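Local structure of putative aspartate aminotransferase (Thermus thermophilus, 1IUG) at residues 282-290 and 316-326; 297-307 and 340-348. The protein probably catalyses pyridoxal-phosphate-dependent transamination as a class-V aminotransferase, with aspartate, alanine or serine suggested as amino donors. All coordinates share one frame; numbering follows the deposited sequence.

Interaction 1: residues 282-290 and 316-326; sequences PAVAAFYLP and LKGKVFRLSLM
A283 meets S324 through its carbonyl: S324 OG donates to A283 O at 2.6 Å. S324 OG also accepts from M326 N, an ST turn; the same oxygen thus ties the turn to the other segment. V284 brings CG2 against the aliphatic root of R322, 3.7 Å from R322 CB. From A285 on the segments are antiparallel strands, their axes 4.8 Å apart. A285 and L323 form a hydrogen-bonded pair, A285 N reaching L323 O at 2.7 Å with a nearly straight bond (173°). A286 and R322 are a non-hydrogen-bonded pair, and A286 CB rests on R322 CG; the guanidinium continues past it, where R322 NH2 donates to G311 O. F287 and F321, again hydrogen-bonded, send their rings to the face that A285 and L323 occupy. The ring planes lie 32° apart, and F321 CE2 comes within 3.5 Å of F287 CB because F321 CG sits between its backbone N and carbonyl carbon (chi1 73°). Y288 lies alongside V320, pointing the same way, with Y288 CD2 3.6 Å from V320 CG1. L289 closes the pairing: L289 N donates to K319 O at 2.9 Å, while L289 CD2 leans on F321 CD2. Strands 285-288 and 320-323 are neighbours in a five-stranded mixed sheet, probably that of the small domain of this class-V aminotransferase, with an apolar face of F287, F321 and L323 turned to helices and R322, the predicted substrate-binding residue, projecting from the opposite face.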
loop_
_atom_site.group_PDB
_atom_site.type_symbol
_atom_site.label_atom_id
_atom_site.label_comp_id
_atom_site.label_asym_id
_atom_site.label_seq_id
_atom_site.Cartn_x
_atom_site.Cartn_y
_atom_site.Cartn_z
ATOM N N PRO A 282 -12.385 -20.443 11.822
ATOM C CA PRO A 282 -11.665 -20.176 13.071
ATOM C C PRO A 282 -11.238 -18.708 13.219
ATOM O O PRO A 282 -10.688 -18.322 14.245
ATOM C CB PRO A 282 -10.427 -21.077 12.957
ATOM C CG PRO A 282 -10.768 -22.067 11.854
ATOM C CD PRO A 282 -11.560 -21.243 10.901
ATOM N N ALA A 283 -11.498 -17.899 12.195
ATOM C CA ALA A 283 -11.103 -16.489 12.195
ATOM C C ALA A 283 -11.953 -15.539 13.027
ATOM O O ALA A 283 -11.467 -14.494 13.462
ATOM C CB ALA A 283 -11.027 -15.974 10.761
ATOM N N VAL A 284 -13.215 -15.888 13.249
ATOM C CA VAL A 284 -14.108 -15.009 13.995
ATOM C C VAL A 284 -15.342 -15.752 14.496
ATOM O O VAL A 284 -15.711 -16.794 13.951
ATOM C CB VAL A 284 -14.547 -13.814 13.082
ATOM C CG1 VAL A 284 -15.227 -14.333 11.827
ATOM C CG2 VAL A 284 -15.453 -12.840 13.827
ATOM N N ALA A 285 -15.926 -15.253 15.585
ATOM C CA ALA A 285 -17.142 -15.823 16.162
ATOM C C ALA A 285 -18.252 -14.787 15.980
ATOM O O ALA A 285 -18.181 -13.681 16.529
ATOM C CB ALA A 285 -16.943 -16.139 17.642
ATOM N N ALA A 286 -19.249 -15.129 15.168
ATOM C CA ALA A 286 -20.361 -14.225 14.893
ATOM C C ALA A 286 -21.634 -14.661 15.609
ATOM O O ALA A 286 -22.012 -15.833 15.562
ATOM C CB ALA A 286 -20.598 -14.129 13.392
ATOM N N PHE A 287 -22.293 -13.705 16.262
ATOM C CA PHE A 287 -23.520 -13.981 17.005
ATOM C C PHE A 287 -24.672 -13.058 16.645
ATOM O O PHE A 287 -24.468 -11.881 16.337
ATOM C CB PHE A 287 -23.284 -13.833 18.512
ATOM C CG PHE A 287 -22.275 -14.785 19.076
ATOM C CD1 PHE A 287 -21.003 -14.340 19.419
ATOM C CD2 PHE A 287 -22.601 -16.118 19.285
ATOM C CE1 PHE A 287 -20.066 -15.213 19.965
ATOM C CE2 PHE A 287 -21.675 -17.000 19.832
ATOM C CZ PHE A 287 -20.401 -16.548 20.173
ATOM N N TYR A 288 -25.886 -13.598 16.698
ATOM C CA TYR A 288 -27.083 -12.802 16.454
ATOM C C TYR A 288 -27.385 -12.118 17.785
ATOM O O TYR A 288 -27.282 -12.743 18.846
ATOM C CB TYR A 288 -28.274 -13.688 16.065
ATOM C CG TYR A 288 -28.332 -14.053 14.603
ATOM C CD1 TYR A 288 -28.095 -15.362 14.180
ATOM C CD2 TYR A 288 -28.631 -13.092 13.637
ATOM C CE1 TYR A 288 -28.155 -15.707 12.831
ATOM C CE2 TYR A 288 -28.693 -13.425 12.284
ATOM C CZ TYR A 288 -28.453 -14.736 11.891
ATOM O OH TYR A 288 -28.506 -15.070 10.558
ATOM N N LEU A 289 -27.694 -10.826 17.735
ATOM C CA LEU A 289 -28.024 -10.072 18.938
ATOM C C LEU A 289 -29.323 -10.595 19.545
ATOM O O LEU A 289 -30.252 -10.958 18.821
ATOM C CB LEU A 289 -28.190 -8.584 18.609
ATOM C CG LEU A 289 -26.934 -7.725 18.469
ATOM C CD1 LEU A 289 -27.304 -6.380 17.874
ATOM C CD2 LEU A 289 -26.271 -7.548 19.824
ATOM N N PRO A 290 -29.386 -10.687 20.885
ATOM C CA PRO A 290 -30.599 -11.172 21.551
ATOM C C PRO A 290 -31.750 -10.210 21.269
ATOM O O PRO A 290 -31.531 -9.037 20.947
ATOM C CB PRO A 290 -30.213 -11.144 23.029
ATOM C CG PRO A 290 -28.733 -11.349 23.002
ATOM C CD PRO A 290 -28.303 -10.470 21.860
ATOM N N LEU A 316 -26.839 -7.670 7.897
ATOM C CA LEU A 316 -26.582 -7.973 9.304
ATOM C C LEU A 316 -26.271 -6.732 10.141
ATOM O O LEU A 316 -26.021 -6.829 11.345
ATOM C CB LEU A 316 -25.441 -8.985 9.427
ATOM C CG LEU A 316 -25.643 -10.341 8.750
ATOM C CD1 LEU A 316 -24.432 -11.214 9.010
ATOM C CD2 LEU A 316 -26.903 -11.010 9.278
ATOM N N LYS A 317 -26.288 -5.569 9.493
ATOM C CA LYS A 317 -26.021 -4.290 10.149
ATOM C C LYS A 317 -27.050 -4.093 11.268
ATOM O O LYS A 317 -28.258 -4.102 11.024
ATOM C CB LYS A 317 -26.124 -3.165 9.107
ATOM C CG LYS A 317 -25.329 -1.886 9.379
ATOM C CD LYS A 317 -25.731 -1.188 10.670
ATOM C CE LYS A 317 -24.931 0.097 10.911
ATOM N NZ LYS A 317 -23.931 0.413 9.845
ATOM N N GLY A 318 -26.558 -3.964 12.497
ATOM C CA GLY A 318 -27.434 -3.778 13.640
ATOM C C GLY A 318 -28.080 -5.051 14.173
ATOM O O GLY A 318 -28.774 -5.013 15.190
ATOM N N LYS A 319 -27.829 -6.180 13.514
ATOM C CA LYS A 319 -28.402 -7.459 13.920
ATOM C C LYS A 319 -27.428 -8.414 14.620
ATOM O O LYS A 319 -27.860 -9.339 15.309
ATOM C CB LYS A 319 -28.994 -8.186 12.703
ATOM C CG LYS A 319 -30.211 -7.533 12.065
ATOM C CD LYS A 319 -31.361 -7.418 13.058
ATOM C CE LYS A 319 -32.615 -6.778 12.449
ATOM N NZ LYS A 319 -32.473 -6.393 11.013
ATOM N N VAL A 320 -26.124 -8.208 14.431
ATOM C CA VAL A 320 -25.115 -9.099 15.018
ATOM C C VAL A 320 -23.864 -8.409 15.576
ATOM O O VAL A 320 -23.687 -7.199 15.428
ATOM C CB VAL A 320 -24.612 -10.141 13.969
ATOM C CG1 VAL A 320 -25.769 -10.930 13.367
ATOM C CG2 VAL A 320 -23.808 -9.447 12.874
ATOM N N PHE A 321 -23.015 -9.202 16.233
ATOM C CA PHE A 321 -21.756 -8.708 16.775
ATOM C C PHE A 321 -20.680 -9.744 16.561
ATOM O O PHE A 321 -20.996 -10.930 16.425
ATOM C CB PHE A 321 -21.863 -8.293 18.234
ATOM C CG PHE A 321 -21.974 -9.389 19.237
ATOM C CD1 PHE A 321 -20.875 -9.799 19.981
ATOM C CD2 PHE A 321 -23.209 -9.976 19.490
ATOM C CE1 PHE A 321 -21.002 -10.773 20.965
ATOM C CE2 PHE A 321 -23.349 -10.951 20.472
ATOM C CZ PHE A 321 -22.242 -11.349 21.211
ATOM N N ARG A 322 -19.413 -9.351 16.526
ATOM C CA ARG A 322 -18.369 -10.315 16.291
ATOM C C ARG A 322 -17.181 -10.119 17.145
ATOM O O ARG A 322 -16.762 -9.022 17.498
ATOM C CB ARG A 322 -17.976 -10.339 14.825
ATOM C CG ARG A 322 -19.111 -10.835 13.938
ATOM C CD ARG A 322 -18.774 -10.661 12.482
ATOM N NE ARG A 322 -18.784 -9.251 12.136
ATOM C CZ ARG A 322 -17.869 -8.674 11.342
ATOM N NH1 ARG A 322 -16.901 -9.400 10.813
ATOM N NH2 ARG A 322 -17.946 -7.373 11.100
ATOM N N LEU A 323 -16.681 -11.277 17.470
ATOM C CA LEU A 323 -15.566 -11.448 18.346
ATOM C C LEU A 323 -14.482 -12.240 17.679
ATOM O O LEU A 323 -14.746 -13.196 16.956
ATOM C CB LEU A 323 -16.001 -12.140 19.637
ATOM C CG LEU A 323 -16.973 -11.379 20.548
ATOM C CD1 LEU A 323 -17.373 -12.244 21.736
ATOM C CD2 LEU A 323 -16.370 -10.066 21.022
ATOM N N SER A 324 -13.228 -11.847 17.897
ATOM C CA SER A 324 -12.107 -12.572 17.304
ATOM C C SER A 324 -10.809 -12.577 18.109
ATOM O O SER A 324 -10.310 -11.528 18.531
ATOM C CB SER A 324 -11.825 -12.038 15.900
ATOM O OG SER A 324 -10.781 -12.767 15.278
ATOM N N LEU A 325 -10.257 -13.774 18.286
ATOM C CA LEU A 325 -9.001 -13.968 19.000
ATOM C C LEU A 325 -7.910 -14.313 17.992
ATOM O O LEU A 325 -6.912 -14.948 18.332
ATOM C CB LEU A 325 -9.141 -15.089 20.031
ATOM C CG LEU A 325 -9.866 -14.701 21.319
ATOM C CD1 LEU A 325 -10.237 -15.930 22.135
ATOM C CD2 LEU A 325 -8.974 -13.765 22.115
ATOM N N MET A 326 -8.113 -13.875 16.751
ATOM C CA MET A 326 -7.178 -14.124 15.656
ATOM C C MET A 326 -5.815 -13.467 15.891
ATOM O O MET A 326 -4.809 -13.893 15.319
ATOM C CB MET A 326 -7.815 -13.651 14.334
ATOM C CG MET A 326 -6.959 -13.800 13.084
ATOM S SD MET A 326 -7.945 -13.733 11.558
ATOM C CE MET A 326 -8.823 -12.193 11.775
#

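Interaction 2: residues 297-307 and 340-348; sequences RVKEAFAQRGA and MFREVLEEI
R305, in the turn that follows helix 297-303, reaches E347 on helix 340-348, and this is the main polar link between the segments. R305 NH2 donates to E347 OE2 at 3.1 Å, and NH1 adds a weak bond to the same oxygen, which therefore takes two N-H groups of one guanidinium. The fit is imperfect: OE2 is met 51° out of the carboxylate plane, and the bond from NH2 is well short of straight. A bend at chi2 turns the R305 chain over helix 340-348, bringing NE within a long salt-bridge distance of E343 OE1, 3.7 Å, so two acidic groups share one cation. V344 CG2 lies over one face of that guanidinium. R297 NE is near E347 OE1 too, but that oxygen lies well out of the guanidinium plane and only charge attraction is indicated. Backbone acceptors are also used: F302 O accepts from R305 N and A307 N, from opposite faces of its plane; the A307 bond, with G306 N donating to A303 O, makes the Schellman motif at the C-terminal end of the helix, G306 having positive phi.

Below the charges the contact is apolar. V344 CG2 stands over the centre of the F302 ring, 3.8 Å from its centroid and 8° off the normal, a CH-pi contact. M340 SD approaches the edge of the same ring, 3.8 Å from F302 CD2, and also touches A307 CB. An alanine in place of F302 would remove the ring and is likely to leave V344 CG2 and M340 SD without their aromatic partner, opening a gap between the helices. A301 CB fits against V344 CG1 at 3.7 Å. The helix axes pass 9.8 Å apart at 133°, and V298, F302 and F341 all reach down to strand 320-323, with V298 and F302 also touching I309 of strand 307-311.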
loop_
_atom_site.group_PDB
_atom_site.type_symbol
_atom_site.label_atom_id
_atom_site.label_comp_id
_atom_site.label_asym_id
_atom_site.label_seq_id
_atom_site.Cartn_x
_atom_site.Cartn_y
_atom_site.Cartn_z
ATOM N N ARG A 297 -25.425 -1.405 22.929
ATOM C CA ARG A 297 -25.374 -1.859 24.316
ATOM C C ARG A 297 -24.231 -2.864 24.505
ATOM O O ARG A 297 -23.499 -2.797 25.488
ATOM C CB ARG A 297 -26.723 -2.483 24.713
ATOM C CG ARG A 297 -27.166 -2.254 26.170
ATOM C CD ARG A 297 -26.185 -2.831 27.182
ATOM N NE ARG A 297 -26.508 -2.472 28.563
ATOM C CZ ARG A 297 -27.528 -2.969 29.260
ATOM N NH1 ARG A 297 -28.352 -3.855 28.712
ATOM N NH2 ARG A 297 -27.709 -2.598 30.521
ATOM N N VAL A 298 -24.082 -3.784 23.555
ATOM C CA VAL A 298 -23.028 -4.800 23.607
ATOM C C VAL A 298 -21.674 -4.142 23.334
ATOM O O VAL A 298 -20.668 -4.469 23.962
ATOM C CB VAL A 298 -23.282 -5.921 22.560
ATOM C CG1 VAL A 298 -22.211 -6.999 22.652
ATOM C CG2 VAL A 298 -24.658 -6.532 22.772
ATOM N N LYS A 299 -21.683 -3.203 22.394
ATOM C CA LYS A 299 -20.506 -2.444 21.985
ATOM C C LYS A 299 -19.950 -1.696 23.203
ATOM O O LYS A 299 -18.750 -1.752 23.482
ATOM C CB LYS A 299 -20.933 -1.477 20.867
ATOM C CG LYS A 299 -19.852 -0.790 20.020
ATOM C CD LYS A 299 -18.902 0.094 20.808
ATOM C CE LYS A 299 -17.865 0.759 19.900
ATOM N NZ LYS A 299 -18.010 0.401 18.450
ATOM N N GLU A 300 -20.834 -1.040 23.953
ATOM C CA GLU A 300 -20.427 -0.287 25.137
ATOM C C GLU A 300 -20.064 -1.166 26.328
ATOM O O GLU A 300 -19.210 -0.797 27.136
ATOM C CB GLU A 300 -21.502 0.731 25.531
ATOM C CG GLU A 300 -21.645 1.880 24.539
ATOM C CD GLU A 300 -22.789 2.822 24.885
ATOM O OE1 GLU A 300 -23.833 2.774 24.194
ATOM O OE2 GLU A 300 -22.643 3.612 25.846
ATOM N N ALA A 301 -20.701 -2.330 26.434
ATOM C CA ALA A 301 -20.417 -3.257 27.527
ATOM C C ALA A 301 -18.978 -3.760 27.416
ATOM O O ALA A 301 -18.273 -3.879 28.418
ATOM C CB ALA A 301 -21.392 -4.421 27.505
ATOM N N PHE A 302 -18.546 -4.061 26.195
ATOM C CA PHE A 302 -17.181 -4.521 25.970
ATOM C C PHE A 302 -16.201 -3.355 26.121
ATOM O O PHE A 302 -15.134 -3.507 26.716
ATOM C CB PHE A 302 -17.044 -5.162 24.583
ATOM C CG PHE A 302 -17.402 -6.621 24.551
ATOM C CD1 PHE A 302 -18.604 -7.048 23.997
ATOM C CD2 PHE A 302 -16.538 -7.572 25.089
ATOM C CE1 PHE A 302 -18.944 -8.401 23.979
ATOM C CE2 PHE A 302 -16.868 -8.930 25.076
ATOM C CZ PHE A 302 -18.075 -9.344 24.520
ATOM N N ALA A 303 -16.592 -2.186 25.614
ATOM C CA ALA A 303 -15.758 -0.986 25.685
ATOM C C ALA A 303 -15.375 -0.608 27.114
ATOM O O ALA A 303 -14.214 -0.283 27.375
ATOM C CB ALA A 303 -16.444 0.189 24.992
ATOM N N GLN A 304 -16.335 -0.661 28.038
ATOM C CA GLN A 304 -16.047 -0.320 29.429
ATOM C C GLN A 304 -15.107 -1.340 30.086
ATOM O O GLN A 304 -14.551 -1.083 31.153
ATOM C CB GLN A 304 -17.338 -0.117 30.246
ATOM C CG GLN A 304 -18.271 -1.317 30.333
ATOM C CD GLN A 304 -19.573 -1.010 31.080
ATOM O OE1 GLN A 304 -20.492 -0.394 30.530
ATOM N NE2 GLN A 304 -19.657 -1.454 32.334
ATOM N N ARG A 305 -14.921 -2.482 29.427
ATOM C CA ARG A 305 -14.028 -3.537 29.912
ATOM C C ARG A 305 -12.667 -3.368 29.222
ATOM O O ARG A 305 -11.742 -4.142 29.465
ATOM C CB ARG A 305 -14.573 -4.928 29.561
ATOM C CG ARG A 305 -16.012 -5.223 29.954
ATOM C CD ARG A 305 -16.250 -5.120 31.444
ATOM N NE ARG A 305 -17.413 -5.903 31.870
ATOM C CZ ARG A 305 -18.682 -5.553 31.669
ATOM N NH1 ARG A 305 -18.982 -4.426 31.037
ATOM N NH2 ARG A 305 -19.658 -6.326 32.122
ATOM N N GLY A 306 -12.580 -2.393 28.318
ATOM C CA GLY A 306 -11.344 -2.129 27.596
ATOM C C GLY A 306 -11.149 -2.941 26.324
ATOM O O GLY A 306 -10.018 -3.122 25.870
ATOM N N ALA A 307 -12.244 -3.407 25.729
ATOM C CA ALA A 307 -12.164 -4.209 24.509
ATOM C C ALA A 307 -12.873 -3.575 23.319
ATOM O O ALA A 307 -13.866 -2.865 23.474
ATOM C CB ALA A 307 -12.719 -5.610 24.763
ATOM N N MET A 340 -14.486 -12.283 30.291
ATOM C CA MET A 340 -14.997 -10.953 29.974
ATOM C C MET A 340 -16.315 -11.091 29.221
ATOM O O MET A 340 -17.240 -10.302 29.416
ATOM C CB MET A 340 -14.001 -10.192 29.096
ATOM C CG MET A 340 -14.441 -8.775 28.745
ATOM S SD MET A 340 -13.533 -8.078 27.357
ATOM C CE MET A 340 -11.913 -7.833 28.096
ATOM N N PHE A 341 -16.371 -12.083 28.337
ATOM C CA PHE A 341 -17.560 -12.352 27.545
ATOM C C PHE A 341 -18.675 -12.793 28.503
ATOM O O PHE A 341 -19.813 -12.359 28.362
ATOM C CB PHE A 341 -17.254 -13.424 26.489
ATOM C CG PHE A 341 -18.303 -13.554 25.413
ATOM C CD1 PHE A 341 -19.312 -12.600 25.269
ATOM C CD2 PHE A 341 -18.289 -14.645 24.549
ATOM C CE1 PHE A 341 -20.288 -12.734 24.287
ATOM C CE2 PHE A 341 -19.269 -14.786 23.559
ATOM C CZ PHE A 341 -20.269 -13.828 23.432
ATOM N N ARG A 342 -18.324 -13.609 29.499
ATOM C CA ARG A 342 -19.286 -14.069 30.503
ATOM C C ARG A 342 -19.912 -12.851 31.176
ATOM O O ARG A 342 -21.129 -12.733 31.250
ATOM C CB ARG A 342 -18.603 -14.890 31.604
ATOM C CG ARG A 342 -18.035 -16.240 31.213
ATOM C CD ARG A 342 -19.093 -17.181 30.674
ATOM N NE ARG A 342 -18.839 -18.592 30.993
ATOM C CZ ARG A 342 -17.677 -19.228 30.846
ATOM N NH1 ARG A 342 -16.601 -18.604 30.382
ATOM N NH2 ARG A 342 -17.597 -20.515 31.154
ATOM N N GLU A 343 -19.059 -11.947 31.656
ATOM C CA GLU A 343 -19.504 -10.735 32.341
ATOM C C GLU A 343 -20.431 -9.855 31.510
ATOM O O GLU A 343 -21.414 -9.329 32.028
ATOM C CB GLU A 343 -18.301 -9.919 32.823
ATOM C CG GLU A 343 -17.435 -10.653 33.839
ATOM C CD GLU A 343 -16.365 -9.774 34.474
ATOM O OE1 GLU A 343 -16.243 -8.591 34.090
ATOM O OE2 GLU A 343 -15.647 -10.278 35.367
ATOM N N VAL A 344 -20.110 -9.689 30.228
ATOM C CA VAL A 344 -20.930 -8.878 29.329
ATOM C C VAL A 344 -22.307 -9.517 29.155
ATOM O O VAL A 344 -23.316 -8.818 29.055
ATOM C CB VAL A 344 -20.250 -8.707 27.948
ATOM C CG1 VAL A 344 -21.190 -8.026 26.965
ATOM C CG2 VAL A 344 -18.981 -7.887 28.095
ATOM N N LEU A 345 -22.335 -10.847 29.140
ATOM C CA LEU A 345 -23.571 -11.603 28.992
ATOM C C LEU A 345 -24.473 -11.443 30.222
ATOM O O LEU A 345 -25.679 -11.233 30.089
ATOM C CB LEU A 345 -23.249 -13.080 28.737
ATOM C CG LEU A 345 -23.442 -13.620 27.314
ATOM C CD1 LEU A 345 -23.081 -12.582 26.272
ATOM C CD2 LEU A 345 -22.628 -14.886 27.128
ATOM N N GLU A 346 -23.873 -11.501 31.409
ATOM C CA GLU A 346 -24.608 -11.356 32.665
ATOM C C GLU A 346 -25.187 -9.955 32.838
ATOM O O GLU A 346 -26.148 -9.765 33.582
ATOM C CB GLU A 346 -23.701 -11.669 33.858
ATOM C CG GLU A 346 -23.164 -13.095 33.891
ATOM C CD GLU A 346 -22.208 -13.349 35.050
ATOM O OE1 GLU A 346 -21.680 -12.374 35.633
ATOM O OE2 GLU A 346 -21.977 -14.536 35.373
ATOM N N GLU A 347 -24.587 -8.978 32.161
ATOM C CA GLU A 347 -25.033 -7.590 32.244
ATOM C C GLU A 347 -26.154 -7.255 31.261
ATOM O O GLU A 347 -27.146 -6.632 31.639
ATOM C CB GLU A 347 -23.854 -6.631 32.020
ATOM C CG GLU A 347 -24.222 -5.152 32.162
ATOM C CD GLU A 347 -23.080 -4.208 31.816
ATOM O OE1 GLU A 347 -23.254 -3.381 30.896
ATOM O OE2 GLU A 347 -22.016 -4.278 32.468
ATOM N N ILE A 348 -25.990 -7.667 30.005
ATOM C CA ILE A 348 -26.977 -7.385 28.963
ATOM C C ILE A 348 -28.244 -8.241 29.007
ATOM O O ILE A 348 -29.229 -7.926 28.339
ATOM C CB ILE A 348 -26.357 -7.485 27.541
ATOM C CG1 ILE A 348 -25.939 -8.927 27.237
ATOM C CG2 ILE A 348 -25.171 -6.534 27.413
ATOM C CD1 ILE A 348 -25.496 -9.152 25.803
#

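In the fold
Interactions 1 and 2 form successive layers of one unit, their centres 14 Å apart. Strand 285-288 leads into helix 295-303 and strand 320-323 into helix 331-348, so the two contacts interleave along the chain, each strand followed by a helix. The layers touch directly: L289 CD2 lies 3.5 Å from V298 CG2, and F341 CE2 is 3.7 Å from both L323 CD1 and F287 CE1. R322, predicted to bind substrate, belongs to interaction 1 and projects from the sheet face opposite these helices; the side chain of F302 in interaction 2 is about 9 Å from that of R322, behind the sheet.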